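Local coordinates for protein diol-dehydratase (Roseburia inulinivorans, PDB 5I2A) that probably acts as a B12-independent glycyl radical lyase that dehydrates 1,2-propanediol in a gut bacterium, at residues Leu244-Ile247 with Ala248-Lys252; Ser213-Ala216 with Val217-Tyr220; Pro296-Glu299 with Lys300-Glu304; Tyr224-Met227 with Ala228-Ala232. All coordinates share one frame; numbering follows the deposited sequence.

Interaction 1: residues Leu244-Ile247 with Ala248-Lys252; sequences LLTI and ARVCK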
ATOM      1  N   LEU A 244      43.830  -0.141  18.424  1.00 23.69           N
ATOM      2  CA  LEU A 244      42.615   0.605  18.705  1.00 21.23           C
ATOM      3  C   LEU A 244      42.620   1.957  18.012  1.00 26.60           C
ATOM      4  O   LEU A 244      41.582   2.401  17.504  1.00 24.39           O
ATOM      5  CB  LEU A 244      42.431   0.779  20.211  1.00 19.97           C
ATOM      6  CG  LEU A 244      42.012  -0.504  20.929  1.00 23.51           C
ATOM      7  CD1 LEU A 244      42.274  -0.424  22.425  1.00 19.97           C
ATOM      8  CD2 LEU A 244      40.540  -0.818  20.662  1.00 24.08           C
ATOM      9  N   LEU A 245      43.778   2.614  17.978  1.00 24.79           N
ATOM     10  CA  LEU A 245      43.866   3.915  17.318  1.00 23.23           C
ATOM     11  C   LEU A 245      43.683   3.775  15.811  1.00 22.66           C
ATOM     12  O   LEU A 245      43.117   4.659  15.173  1.00 27.22           O
ATOM     13  CB  LEU A 245      45.195   4.613  17.626  1.00 24.51           C
ATOM     14  CG  LEU A 245      45.350   5.207  19.030  1.00 26.23           C
ATOM     15  CD1 LEU A 245      46.782   5.671  19.231  1.00 28.08           C
ATOM     16  CD2 LEU A 245      44.368   6.364  19.248  1.00 22.74           C
ATOM     17  N   THR A 246      44.160   2.671  15.244  1.00 20.65           N
ATOM     18  CA  THR A 246      43.945   2.420  13.822  1.00 24.55           C
ATOM     19  C   THR A 246      42.449   2.186  13.552  1.00 21.52           C
ATOM     20  O   THR A 246      41.896   2.726  12.598  1.00 20.30           O
ATOM     21  CB  THR A 246      44.761   1.216  13.314  1.00 27.41           C
ATOM     22  OG1 THR A 246      46.159   1.517  13.394  1.00 27.27           O
ATOM     23  CG2 THR A 246      44.406   0.908  11.857  1.00 22.13           C
ATOM     24  N   ILE A 247      41.804   1.409  14.420  1.00 22.53           N
ATOM     25  CA  ILE A 247      40.370   1.149  14.313  1.00 23.36           C
ATOM     26  C   ILE A 247      39.595   2.473  14.283  1.00 24.11           C
ATOM     27  O   ILE A 247      38.708   2.665  13.447  1.00 23.99           O
ATOM     28  CB  ILE A 247      39.865   0.245  15.475  1.00 22.11           C
ATOM     29  CG1 ILE A 247      40.361  -1.185  15.288  1.00 21.40           C
ATOM     30  CG2 ILE A 247      38.358   0.219  15.533  1.00 20.79           C
ATOM     31  CD1 ILE A 247      40.127  -2.067  16.498  1.00 19.55           C
ATOM     32  N   ALA A 248      39.958   3.397  15.165  1.00 23.65           N
ATOM     33  CA  ALA A 248      39.296   4.699  15.216  1.00 23.30           C
ATOM     34  C   ALA A 248      39.462   5.467  13.915  1.00 23.28           C
ATOM     35  O   ALA A 248      38.505   6.060  13.426  1.00 25.08           O
ATOM     36  CB  ALA A 248      39.815   5.527  16.385  1.00 23.38           C
ATOM     37  N   ARG A 249      40.664   5.454  13.343  1.00 23.46           N
ATOM     38  CA  ARG A 249      40.894   6.142  12.071  1.00 25.06           C
ATOM     39  C   ARG A 249      40.088   5.492  10.944  1.00 22.99           C
ATOM     40  O   ARG A 249      39.513   6.184  10.105  1.00 22.54           O
ATOM     41  CB  ARG A 249      42.390   6.156  11.695  1.00 24.48           C
ATOM     42  CG  ARG A 249      43.257   7.055  12.596  1.00 34.93           C
ATOM     43  CD  ARG A 249      44.682   7.252  12.048  1.00 31.69           C
ATOM     44  NE  ARG A 249      45.357   5.980  11.804  1.00 34.12           N
ATOM     45  CZ  ARG A 249      46.070   5.315  12.711  1.00 36.79           C
ATOM     46  NH1 ARG A 249      46.221   5.806  13.936  1.00 37.32           N
ATOM     47  NH2 ARG A 249      46.632   4.155  12.388  1.00 36.60           N
ATOM     48  N   VAL A 250      40.055   4.168  10.930  1.00 22.50           N
ATOM     49  CA  VAL A 250      39.346   3.438   9.883  1.00 18.62           C
ATOM     50  C   VAL A 250      37.833   3.728   9.941  1.00 15.23           C
ATOM     51  O   VAL A 250      37.218   4.052   8.934  1.00 18.61           O
ATOM     52  CB  VAL A 250      39.602   1.920   9.998  1.00 19.13           C
ATOM     53  CG1 VAL A 250      38.588   1.145   9.175  1.00 19.01           C
ATOM     54  CG2 VAL A 250      41.030   1.591   9.559  1.00 19.19           C
ATOM     55  N   CYS A 251      37.255   3.642  11.132  1.00 19.13           N
ATOM     56  CA  CYS A 251      35.809   3.794  11.278  1.00 20.03           C
ATOM     57  C   CYS A 251      35.321   5.226  11.058  1.00 23.17           C
ATOM     58  O   CYS A 251      34.129   5.443  10.829  1.00 20.98           O
ATOM     59  CB  CYS A 251      35.358   3.302  12.645  1.00 13.17           C
ATOM     60  SG  CYS A 251      35.549   1.510  12.864  1.00 19.80           S
ATOM     61  N   LYS A 252      36.228   6.197  11.130  1.00 19.79           N
ATOM     62  CA  LYS A 252      35.884   7.569  10.766  1.00 18.76           C
ATOM     63  C   LYS A 252      35.828   7.760   9.258  1.00 18.45           C
ATOM     64  O   LYS A 252      35.248   8.725   8.788  1.00 21.41           O
ATOM     65  CB  LYS A 252      36.885   8.573  11.344  1.00 25.82           C
ATOM     66  CG  LYS A 252      36.757   8.855  12.823  1.00 25.88           C
ATOM     67  CD  LYS A 252      37.828   9.874  13.219  1.00 32.07           C
ATOM     68  CE  LYS A 252      38.096   9.873  14.708  1.00 34.29           C
ATOM     69  NZ  LYS A 252      37.005  10.526  15.483  1.00 48.48           N
TER
HETATM   70  O   HOH W   1      48.061   3.208  15.276  1.00 29.46           O

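Interaction 2: residues Ser213-Ala216 with Val217-Tyr220; sequences SCDA and VITY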
ATOM      1  N   SER A 213      18.800   6.391   6.107  1.00 14.98           N
ATOM      2  CA  SER A 213      19.393   5.088   6.392  1.00 14.21           C
ATOM      3  C   SER A 213      20.914   5.105   6.177  1.00 15.08           C
ATOM      4  O   SER A 213      21.655   4.495   6.934  1.00 14.28           O
ATOM      5  CB  SER A 213      18.747   3.993   5.526  1.00 11.86           C
ATOM      6  OG  SER A 213      17.344   3.944   5.730  1.00 15.70           O
ATOM      7  N   CYS A 214      21.375   5.792   5.140  1.00 15.53           N
ATOM      8  CA  CYS A 214      22.807   5.885   4.916  1.00 15.46           C
ATOM      9  C   CYS A 214      23.488   6.651   6.057  1.00 17.14           C
ATOM     10  O   CYS A 214      24.521   6.216   6.576  1.00 18.88           O
ATOM     11  CB  CYS A 214      23.102   6.544   3.578  1.00 13.43           C
ATOM     12  SG  CYS A 214      22.780   5.481   2.169  1.00 17.05           S
ATOM     13  N   ASP A 215      22.896   7.766   6.475  1.00 18.03           N
ATOM     14  CA  ASP A 215      23.468   8.541   7.572  1.00 14.53           C
ATOM     15  C   ASP A 215      23.442   7.772   8.900  1.00 19.56           C
ATOM     16  O   ASP A 215      24.336   7.937   9.724  1.00 20.73           O
ATOM     17  CB  ASP A 215      22.757   9.888   7.709  1.00 16.15           C
ATOM     18  CG  ASP A 215      23.174  10.870   6.621  1.00 23.19           C
ATOM     19  OD1 ASP A 215      24.329  10.777   6.154  1.00 24.77           O
ATOM     20  OD2 ASP A 215      22.356  11.724   6.223  1.00 24.24           O
ATOM     21  N   ALA A 216      22.442   6.913   9.091  1.00 16.49           N
ATOM     22  CA  ALA A 216      22.392   6.049  10.265  1.00 14.51           C
ATOM     23  C   ALA A 216      23.588   5.079  10.333  1.00 14.91           C
ATOM     24  O   ALA A 216      24.149   4.838  11.393  1.00 15.69           O
ATOM     25  CB  ALA A 216      21.090   5.270  10.282  1.00 12.71           C
ATOM     26  N   VAL A 217      23.965   4.513   9.198  1.00 16.77           N
ATOM     27  CA  VAL A 217      25.082   3.583   9.171  1.00 17.88           C
ATOM     28  C   VAL A 217      26.400   4.344   9.398  1.00 20.04           C
ATOM     29  O   VAL A 217      27.299   3.850  10.061  1.00 20.33           O
ATOM     30  CB  VAL A 217      25.138   2.812   7.846  1.00 18.25           C
ATOM     31  CG1 VAL A 217      26.356   1.890   7.804  1.00 12.94           C
ATOM     32  CG2 VAL A 217      23.836   2.018   7.632  1.00 12.60           C
ATOM     33  N   ILE A 218      26.500   5.547   8.844  1.00 18.05           N
ATOM     34  CA  ILE A 218      27.679   6.371   9.033  1.00 19.09           C
ATOM     35  C   ILE A 218      27.819   6.694  10.508  1.00 20.01           C
ATOM     36  O   ILE A 218      28.894   6.543  11.094  1.00 18.22           O
ATOM     37  CB  ILE A 218      27.611   7.661   8.215  1.00 17.89           C
ATOM     38  CG1 ILE A 218      27.678   7.323   6.727  1.00 17.36           C
ATOM     39  CG2 ILE A 218      28.734   8.620   8.636  1.00 18.87           C
ATOM     40  CD1 ILE A 218      27.373   8.475   5.789  1.00 17.85           C
ATOM     41  N   THR A 219      26.704   7.101  11.101  1.00 18.16           N
ATOM     42  CA  THR A 219      26.628   7.323  12.533  1.00 18.10           C
ATOM     43  C   THR A 219      27.101   6.102  13.308  1.00 19.39           C
ATOM     44  O   THR A 219      27.844   6.223  14.288  1.00 19.15           O
ATOM     45  CB  THR A 219      25.196   7.659  12.965  1.00 17.10           C
ATOM     46  OG1 THR A 219      24.830   8.935  12.433  1.00 23.99           O
ATOM     47  CG2 THR A 219      25.086   7.684  14.488  1.00 20.74           C
ATOM     48  N   TYR A 220      26.660   4.927  12.870  1.00 17.80           N
ATOM     49  CA  TYR A 220      26.983   3.689  13.567  1.00 16.54           C
ATOM     50  C   TYR A 220      28.499   3.469  13.594  1.00 15.96           C
ATOM     51  O   TYR A 220      29.074   3.197  14.638  1.00 20.47           O
ATOM     52  CB  TYR A 220      26.284   2.495  12.904  1.00 16.71           C
ATOM     53  CG  TYR A 220      26.373   1.213  13.698  1.00 13.85           C
ATOM     54  CD1 TYR A 220      25.789   1.113  14.945  1.00 14.36           C
ATOM     55  CD2 TYR A 220      27.027   0.099  13.186  1.00 15.71           C
ATOM     56  CE1 TYR A 220      25.855  -0.060  15.675  1.00 16.09           C
ATOM     57  CE2 TYR A 220      27.094  -1.075  13.902  1.00 15.15           C
ATOM     58  CZ  TYR A 220      26.515  -1.148  15.148  1.00 14.00           C
ATOM     59  OH  TYR A 220      26.596  -2.308  15.869  1.00 16.64           O
TER

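Interaction 3: residues Pro296-Glu299 with Lys300-Glu304; sequences PYYE and KDLKE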
ATOM      1  N   PRO A 296      41.046  -5.110  -5.832  1.00 22.79           N
ATOM      2  CA  PRO A 296      41.721  -3.841  -6.139  1.00 22.67           C
ATOM      3  C   PRO A 296      42.261  -3.132  -4.897  1.00 24.40           C
ATOM      4  O   PRO A 296      43.302  -2.490  -4.977  1.00 24.64           O
ATOM      5  CB  PRO A 296      40.613  -3.003  -6.800  1.00 22.75           C
ATOM      6  CG  PRO A 296      39.693  -3.996  -7.380  1.00 22.31           C
ATOM      7  CD  PRO A 296      39.685  -5.143  -6.403  1.00 21.63           C
ATOM      8  N   TYR A 297      41.573  -3.270  -3.768  1.00 19.59           N
ATOM      9  CA  TYR A 297      42.000  -2.630  -2.528  1.00 22.43           C
ATOM     10  C   TYR A 297      43.200  -3.353  -1.938  1.00 22.71           C
ATOM     11  O   TYR A 297      44.096  -2.733  -1.378  1.00 23.19           O
ATOM     12  CB  TYR A 297      40.831  -2.570  -1.532  1.00 20.61           C
ATOM     13  CG  TYR A 297      39.674  -1.847  -2.164  1.00 23.55           C
ATOM     14  CD1 TYR A 297      38.725  -2.539  -2.909  1.00 18.74           C
ATOM     15  CD2 TYR A 297      39.586  -0.462  -2.104  1.00 20.34           C
ATOM     16  CE1 TYR A 297      37.698  -1.876  -3.546  1.00 22.16           C
ATOM     17  CE2 TYR A 297      38.552   0.212  -2.728  1.00 21.32           C
ATOM     18  CZ  TYR A 297      37.609  -0.498  -3.443  1.00 18.54           C
ATOM     19  OH  TYR A 297      36.588   0.165  -4.075  1.00 21.38           O
ATOM     20  N   TYR A 298      43.228  -4.666  -2.097  1.00 22.66           N
ATOM     21  CA  TYR A 298      44.365  -5.446  -1.653  1.00 22.14           C
ATOM     22  C   TYR A 298      45.600  -5.121  -2.500  1.00 25.94           C
ATOM     23  O   TYR A 298      46.665  -4.817  -1.973  1.00 26.09           O
ATOM     24  CB  TYR A 298      44.045  -6.927  -1.734  1.00 21.92           C
ATOM     25  CG  TYR A 298      45.238  -7.824  -1.531  1.00 21.17           C
ATOM     26  CD1 TYR A 298      45.750  -8.040  -0.262  1.00 19.99           C
ATOM     27  CD2 TYR A 298      45.843  -8.476  -2.604  1.00 22.07           C
ATOM     28  CE1 TYR A 298      46.838  -8.867  -0.057  1.00 24.51           C
ATOM     29  CE2 TYR A 298      46.940  -9.316  -2.406  1.00 20.28           C
ATOM     30  CZ  TYR A 298      47.425  -9.502  -1.123  1.00 25.63           C
ATOM     31  OH  TYR A 298      48.504 -10.319  -0.894  1.00 29.22           O
ATOM     32  N   GLU A 299      45.436  -5.178  -3.814  1.00 20.43           N
ATOM     33  CA  GLU A 299      46.544  -4.988  -4.732  1.00 26.96           C
ATOM     34  C   GLU A 299      47.213  -3.621  -4.563  1.00 28.04           C
ATOM     35  O   GLU A 299      48.432  -3.528  -4.536  1.00 31.19           O
ATOM     36  CB  GLU A 299      46.073  -5.166  -6.168  1.00 25.10           C
ATOM     37  CG  GLU A 299      47.188  -5.037  -7.182  1.00 32.24           C
ATOM     38  CD  GLU A 299      46.744  -5.367  -8.589  1.00 37.85           C
ATOM     39  OE1 GLU A 299      45.806  -4.712  -9.086  1.00 40.48           O
ATOM     40  OE2 GLU A 299      47.332  -6.288  -9.193  1.00 51.18           O
ATOM     41  N   LYS A 300      46.415  -2.571  -4.426  1.00 26.25           N
ATOM     42  CA  LYS A 300      46.965  -1.230  -4.303  1.00 26.37           C
ATOM     43  C   LYS A 300      47.806  -1.070  -3.039  1.00 33.81           C
ATOM     44  O   LYS A 300      48.913  -0.540  -3.093  1.00 32.98           O
ATOM     45  CB  LYS A 300      45.852  -0.188  -4.321  1.00 31.88           C
ATOM     46  CG  LYS A 300      46.353   1.238  -4.181  1.00 32.21           C
ATOM     47  CD  LYS A 300      45.210   2.237  -4.226  1.00 39.98           C
ATOM     48  CE  LYS A 300      45.668   3.601  -3.742  1.00 48.41           C
ATOM     49  NZ  LYS A 300      44.597   4.623  -3.889  1.00 58.61           N
ATOM     50  N   ASP A 301      47.275  -1.521  -1.908  1.00 30.31           N
ATOM     51  CA  ASP A 301      48.000  -1.501  -0.640  1.00 30.40           C
ATOM     52  C   ASP A 301      49.318  -2.255  -0.732  1.00 30.53           C
ATOM     53  O   ASP A 301      50.341  -1.804  -0.228  1.00 32.40           O
ATOM     54  CB  ASP A 301      47.154  -2.120   0.474  1.00 29.31           C
ATOM     55  CG  ASP A 301      46.487  -1.090   1.341  1.00 29.78           C
ATOM     56  OD1 ASP A 301      46.202   0.014   0.828  1.00 42.28           O
ATOM     57  OD2 ASP A 301      46.232  -1.391   2.526  1.00 27.25           O
ATOM     58  N   LEU A 302      49.265  -3.419  -1.368  1.00 29.37           N
ATOM     59  CA  LEU A 302      50.408  -4.313  -1.479  1.00 33.50           C
ATOM     60  C   LEU A 302      51.528  -3.687  -2.298  1.00 38.91           C
ATOM     61  O   LEU A 302      52.665  -3.608  -1.847  1.00 41.24           O
ATOM     62  CB  LEU A 302      49.986  -5.638  -2.114  1.00 32.83           C
ATOM     63  CG  LEU A 302      50.978  -6.791  -1.992  1.00 35.59           C
ATOM     64  CD1 LEU A 302      51.087  -7.227  -0.544  1.00 37.02           C
ATOM     65  CD2 LEU A 302      50.577  -7.954  -2.882  1.00 32.48           C
ATOM     66  N   LYS A 303      51.186  -3.243  -3.503  1.00 36.71           N
ATOM     67  CA  LYS A 303      52.152  -2.667  -4.427  1.00 37.26           C
ATOM     68  C   LYS A 303      52.776  -1.382  -3.889  1.00 42.01           C
ATOM     69  O   LYS A 303      53.885  -1.029  -4.266  1.00 46.30           O
ATOM     70  CB  LYS A 303      51.499  -2.404  -5.790  1.00 35.13           C
ATOM     71  CG  LYS A 303      51.515  -3.602  -6.750  1.00 50.06           C
ATOM     72  CD  LYS A 303      50.723  -4.810  -6.232  1.00 47.81           C
ATOM     73  CE  LYS A 303      50.669  -5.937  -7.270  1.00 53.36           C
ATOM     74  NZ  LYS A 303      50.399  -7.283  -6.660  1.00 54.74           N
ATOM     75  N   GLU A 304      52.074  -0.686  -3.003  1.00 36.82           N
ATOM     76  CA  GLU A 304      52.643   0.500  -2.374  1.00 39.89           C
ATOM     77  C   GLU A 304      53.488   0.171  -1.137  1.00 40.01           C
ATOM     78  O   GLU A 304      54.129   1.053  -0.570  1.00 38.12           O
ATOM     79  CB  GLU A 304      51.534   1.491  -2.016  1.00 35.81           C
ATOM     80  CG  GLU A 304      50.974   2.191  -3.254  1.00 45.81           C
ATOM     81  CD  GLU A 304      49.729   3.005  -2.977  1.00 50.11           C
ATOM     82  OE1 GLU A 304      49.363   3.156  -1.786  1.00 54.28           O
ATOM     83  OE2 GLU A 304      49.127   3.507  -3.957  1.00 53.33           O
TER
HETATM   84  O   HOH W   2      43.880   0.047  -0.921  1.00 24.14           O

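Interaction 4: residues Tyr224-Met227 with Ala228-Ala232; sequences YAKM and AEEMA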
ATOM      1  N   TYR A 224      31.740   3.458  16.760  1.00 21.61           N
ATOM      2  CA  TYR A 224      32.859   2.549  16.992  1.00 20.28           C
ATOM      3  C   TYR A 224      34.188   3.299  17.056  1.00 20.09           C
ATOM      4  O   TYR A 224      35.049   2.962  17.860  1.00 25.72           O
ATOM      5  CB  TYR A 224      32.906   1.452  15.915  1.00 16.49           C
ATOM      6  CG  TYR A 224      31.942   0.333  16.245  1.00 22.65           C
ATOM      7  CD1 TYR A 224      32.324  -0.720  17.070  1.00 18.50           C
ATOM      8  CD2 TYR A 224      30.630   0.365  15.785  1.00 17.62           C
ATOM      9  CE1 TYR A 224      31.436  -1.728  17.402  1.00 17.03           C
ATOM     10  CE2 TYR A 224      29.732  -0.638  16.110  1.00 14.53           C
ATOM     11  CZ  TYR A 224      30.130  -1.675  16.916  1.00 16.69           C
ATOM     12  OH  TYR A 224      29.230  -2.658  17.239  1.00 16.35           O
ATOM     13  N   ALA A 225      34.347   4.311  16.210  1.00 19.06           N
ATOM     14  CA  ALA A 225      35.540   5.143  16.246  1.00 24.08           C
ATOM     15  C   ALA A 225      35.685   5.795  17.621  1.00 23.51           C
ATOM     16  O   ALA A 225      36.773   5.805  18.203  1.00 23.57           O
ATOM     17  CB  ALA A 225      35.490   6.186  15.158  1.00 19.40           C
ATOM     18  N   LYS A 226      34.576   6.297  18.148  1.00 20.32           N
ATOM     19  CA  LYS A 226      34.571   6.926  19.455  1.00 22.71           C
ATOM     20  C   LYS A 226      34.901   5.917  20.532  1.00 26.74           C
ATOM     21  O   LYS A 226      35.704   6.198  21.418  1.00 27.92           O
ATOM     22  CB  LYS A 226      33.221   7.583  19.744  1.00 27.00           C
ATOM     23  CG  LYS A 226      33.132   8.244  21.109  1.00 35.43           C
ATOM     24  CD  LYS A 226      31.767   8.876  21.313  1.00 46.13           C
ATOM     25  CE  LYS A 226      31.439   9.070  22.788  1.00 51.72           C
ATOM     26  NZ  LYS A 226      30.010   9.462  22.979  1.00 54.62           N
ATOM     27  N   MET A 227      34.289   4.740  20.463  1.00 22.37           N
ATOM     28  CA  MET A 227      34.564   3.713  21.452  1.00 22.61           C
ATOM     29  C   MET A 227      36.031   3.274  21.384  1.00 23.32           C
ATOM     30  O   MET A 227      36.671   3.087  22.410  1.00 25.34           O
ATOM     31  CB  MET A 227      33.641   2.508  21.278  1.00 20.75           C
ATOM     32  CG  MET A 227      33.989   1.360  22.220  1.00 18.83           C
ATOM     33  SD  MET A 227      32.685   0.138  22.435  1.00 25.61           S
ATOM     34  CE  MET A 227      31.530   1.056  23.448  1.00 22.65           C
ATOM     35  N   ALA A 228      36.563   3.134  20.179  1.00 20.28           N
ATOM     36  CA  ALA A 228      37.941   2.705  20.028  1.00 21.23           C
ATOM     37  C   ALA A 228      38.903   3.725  20.645  1.00 27.92           C
ATOM     38  O   ALA A 228      39.878   3.346  21.287  1.00 24.97           O
ATOM     39  CB  ALA A 228      38.275   2.486  18.579  1.00 15.22           C
ATOM     40  N   GLU A 229      38.620   5.009  20.442  1.00 24.29           N
ATOM     41  CA  GLU A 229      39.437   6.085  20.997  1.00 29.02           C
ATOM     42  C   GLU A 229      39.430   6.090  22.516  1.00 27.80           C
ATOM     43  O   GLU A 229      40.468   6.259  23.148  1.00 33.58           O
ATOM     44  CB  GLU A 229      38.957   7.440  20.495  1.00 27.06           C
ATOM     45  CG  GLU A 229      39.443   7.792  19.128  1.00 28.74           C
ATOM     46  CD  GLU A 229      38.837   9.081  18.644  1.00 32.55           C
ATOM     47  OE1 GLU A 229      37.976   9.627  19.362  1.00 36.08           O
ATOM     48  OE2 GLU A 229      39.218   9.548  17.556  1.00 38.14           O
ATOM     49  N   GLU A 230      38.254   5.908  23.097  1.00 23.75           N
ATOM     50  CA  GLU A 230      38.134   5.836  24.543  1.00 26.87           C
ATOM     51  C   GLU A 230      38.852   4.603  25.101  1.00 34.45           C
ATOM     52  O   GLU A 230      39.458   4.661  26.176  1.00 30.86           O
ATOM     53  CB  GLU A 230      36.663   5.835  24.955  1.00 26.13           C
ATOM     54  CG  GLU A 230      35.924   7.100  24.515  1.00 32.67           C
ATOM     55  CD  GLU A 230      34.432   7.066  24.804  1.00 36.70           C
ATOM     56  OE1 GLU A 230      33.908   6.000  25.188  1.00 42.51           O
ATOM     57  OE2 GLU A 230      33.778   8.116  24.652  1.00 48.78           O
ATOM     58  N   MET A 231      38.801   3.491  24.369  1.00 26.77           N
ATOM     59  CA  MET A 231      39.460   2.276  24.833  1.00 22.41           C
ATOM     60  C   MET A 231      40.974   2.428  24.719  1.00 25.74           C
ATOM     61  O   MET A 231      41.715   1.967  25.583  1.00 28.85           O
ATOM     62  CB  MET A 231      38.983   1.054  24.050  1.00 20.55           C
ATOM     63  CG  MET A 231      37.558   0.624  24.397  1.00 28.31           C
ATOM     64  SD  MET A 231      36.922  -0.682  23.331  1.00 24.08           S
ATOM     65  CE  MET A 231      37.981  -2.059  23.771  1.00 20.78           C
ATOM     66  N   ALA A 232      41.420   3.076  23.649  1.00 23.53           N
ATOM     67  CA  ALA A 232      42.837   3.303  23.440  1.00 24.62           C
ATOM     68  C   ALA A 232      43.412   4.102  24.605  1.00 30.97           C
ATOM     69  O   ALA A 232      44.515   3.830  25.059  1.00 27.71           O
ATOM     70  CB  ALA A 232      43.084   4.021  22.140  1.00 23.78           C
TER

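Interaction 1: residues Leu244-Ile247 with Ala248-Lys252
Four consecutive backbone N-H...O hydrogen bonds, each from residue i+4 to residue i, join Leu244-Ile247 to Ala248-Lys252, from Ala248 N on Leu244 O to Cys251 N on Ile247 O, the last at 2.9 Å with an N-H...O angle of 165°. On this regular alpha-helical frame Arg249 folds back over the preceding turn. Its CG lies anti to its own carbonyl carbon (chi1 -70°), beside the backbone N, and the chain bends at chi3 (-55°), which lays the guanidinium over the backbone of Leu245 and Thr246. One face of that flat group covers Thr246 CA and Leu245 O, both about 3.5 Å from its plane. Arg249 NH2 comes within 2.9 Å of Thr246 OG1. A water lies at the guanidinium edge, in plane, and takes a weak hydrogen bond from Arg249 NH1. This water, at 3.2 Å, and the carbonyl of Gln242, one turn back, both lie within hydrogen-bonding distance of Thr246 OG1 and must compete for its single proton. On the buried side Ile247 CG2 touches Cys251 SG at 4.1 Å. Separately, Thr246 CG2 meets Val250 CG2 at 4.1 Å, an oblique methyl contact. Ile247 and Ala248 face helix 200-233, while Val250 packs on helix 262-279. The whole is a worked example of an amphipathic alpha helix, with a polar ridge at the surface and an apolar side wedged between two neighbouring helices.

Interaction 2: residues Ser213-Ala216 with Val217-Tyr220
Thr219 reaches back one turn to Asp215, and its side chain can be followed atom by atom. Thr219 CB sits 3.4 Å from both Asp215 O and Ala216 O, against the carbonyl ends of the preceding turn. From there Thr219 OG1, anti to the residue's own carbonyl carbon (chi1 -68°) and beside its backbone N, turns back along the helix and donates its proton to Asp215 O at 2.9 Å. The same oxygen takes the amide of Thr219, also at 2.9 Å, with a nearly straight N-H...O angle of 166°. Amide and hydroxyl arrive from opposite faces of the carbonyl plane, so two donors of one residue grip a single acceptor. A valine here would keep much of the bulk but lose the hydroxyl, and would probably leave Asp215 O with the amide as its one remaining donor from Thr219's position. Beside this pair, Asp215 and Ile218 run side by side in the same direction, Ile218 CD1 lying 3.8 Å from Asp215 OD1; that carboxylate oxygen has its salt bridge with Lys183 of helix 171-190. On the apolar side Val217 CG2 rests 3.4 Å from Ser213 O, and the valine packs against Phe57 and Phe526. Tyr220 swings its ring away from the turn to meet Tyr224 edge-to-face, their hydroxyls hydrogen-bonded. Such a threonine hydroxyl returned to the i-4 carbonyl is a familiar side-chain to backbone hydrogen bond of threonines within alpha helices, here in the long helix 200-233.

Interaction 3: residues Pro296-Glu299 with Lys300-Glu304
Lys303 N donates to Glu299 O at 3.0 Å and almost straight, at 173°, while Leu302 N also bonds to Tyr298 O at 3.0 Å, less straight. The next link back is looser: Asp301 N to Tyr297 O is a weak 3.4 Å bond. A water lies within hydrogen-bonding distance of both Tyr297 O and Asp301 OD1, though it has more acceptors around it than protons to give, and Asp301 OD2 accepts from the amide of Phe262. Further out, Lys303 bends at chi2 (63°), bringing CD over Glu299 O and CE to 3.6 Å from Glu299 CG. Their charged ends, Glu299 OE2 and Lys303 NZ, remain 4.1 Å apart, beyond a salt bridge. An alanine in place of Glu299 lacks the CG on which Lys303 CE packs, and would probably leave the end of the lysine freer to turn and its ammonium without that nearby opposite charge. On the buried side Leu302 CD2 touches Tyr298 OH at 3.7 Å and approaches the ring obliquely. The same ring meets Phe262 edge-to-face and packs on helices 309-323 and 362-374. This is an i to i+4 Glu-Lys arrangement through aliphatic contact, on the outer side of a short amphipathic helix, 295-303.

Interaction 4: residues Tyr224-Met227 with Ala228-Ala232
Met227 and Met231 cross one turn apart, Met227 CG lying 3.7 Å from Met231 SD. The two chains leave the helix differently: CG of Met227 is anti to the backbone N (chi1 175°), whereas that of Met231 is anti to the carbonyl carbon (chi1 -72°), so the later residue leans back and sets its CG 3.3 Å from Met227 O. Next to them Lys226 extends its chain past the carboxylate of Glu230. The closest approach is through carbon, Lys226 CE to Glu230 OE2 at 3.1 Å, and Lys226 NZ stays 4.3 Å from the same oxygen, so the opposite charges are near without forming a salt bridge. Glu230 CG in turn rests over Lys226 O. Beneath these side chains run the backbone hydrogen bonds that fix their spacing, from Ala228 N on Tyr224 O at 2.8 Å to Met231 N on Met227 O at 2.9 Å. Around this core, Met227 packs on Ile66 and Met231 on Ile68, both in loops. The small methyls of Ala225 and Ala228 face helix 238-253, touching Cys251 and Ile247, while Tyr224 OH is held by Ser77 N. Here the last turns of helix 200-233 illustrate an amphipathic helix whose alanine face admits the next helix closely, as one arm of an antiparallel helical hairpin.

In chain order, interactions 2 and 4 come first, both on helix 200-233 with centres about 18 Å apart; interaction 1 follows on helix 238-253 and interaction 3 on helix 295-303. Interactions 1 and 4 are neighbours, their centres about 8 Å apart, because the two long helices fold back on each other: Lys252 NZ forms a salt bridge with Glu229 OE2 at 3.2 Å, and Ala248 and Ala225 sit in the seam. Interaction 3 lies about 19 Å from interaction 1 between centres, without touching it. All four belong to the pyruvate formate lyase-like region, and illustrate how local turns along its helices prepare the surfaces by which those helices assemble.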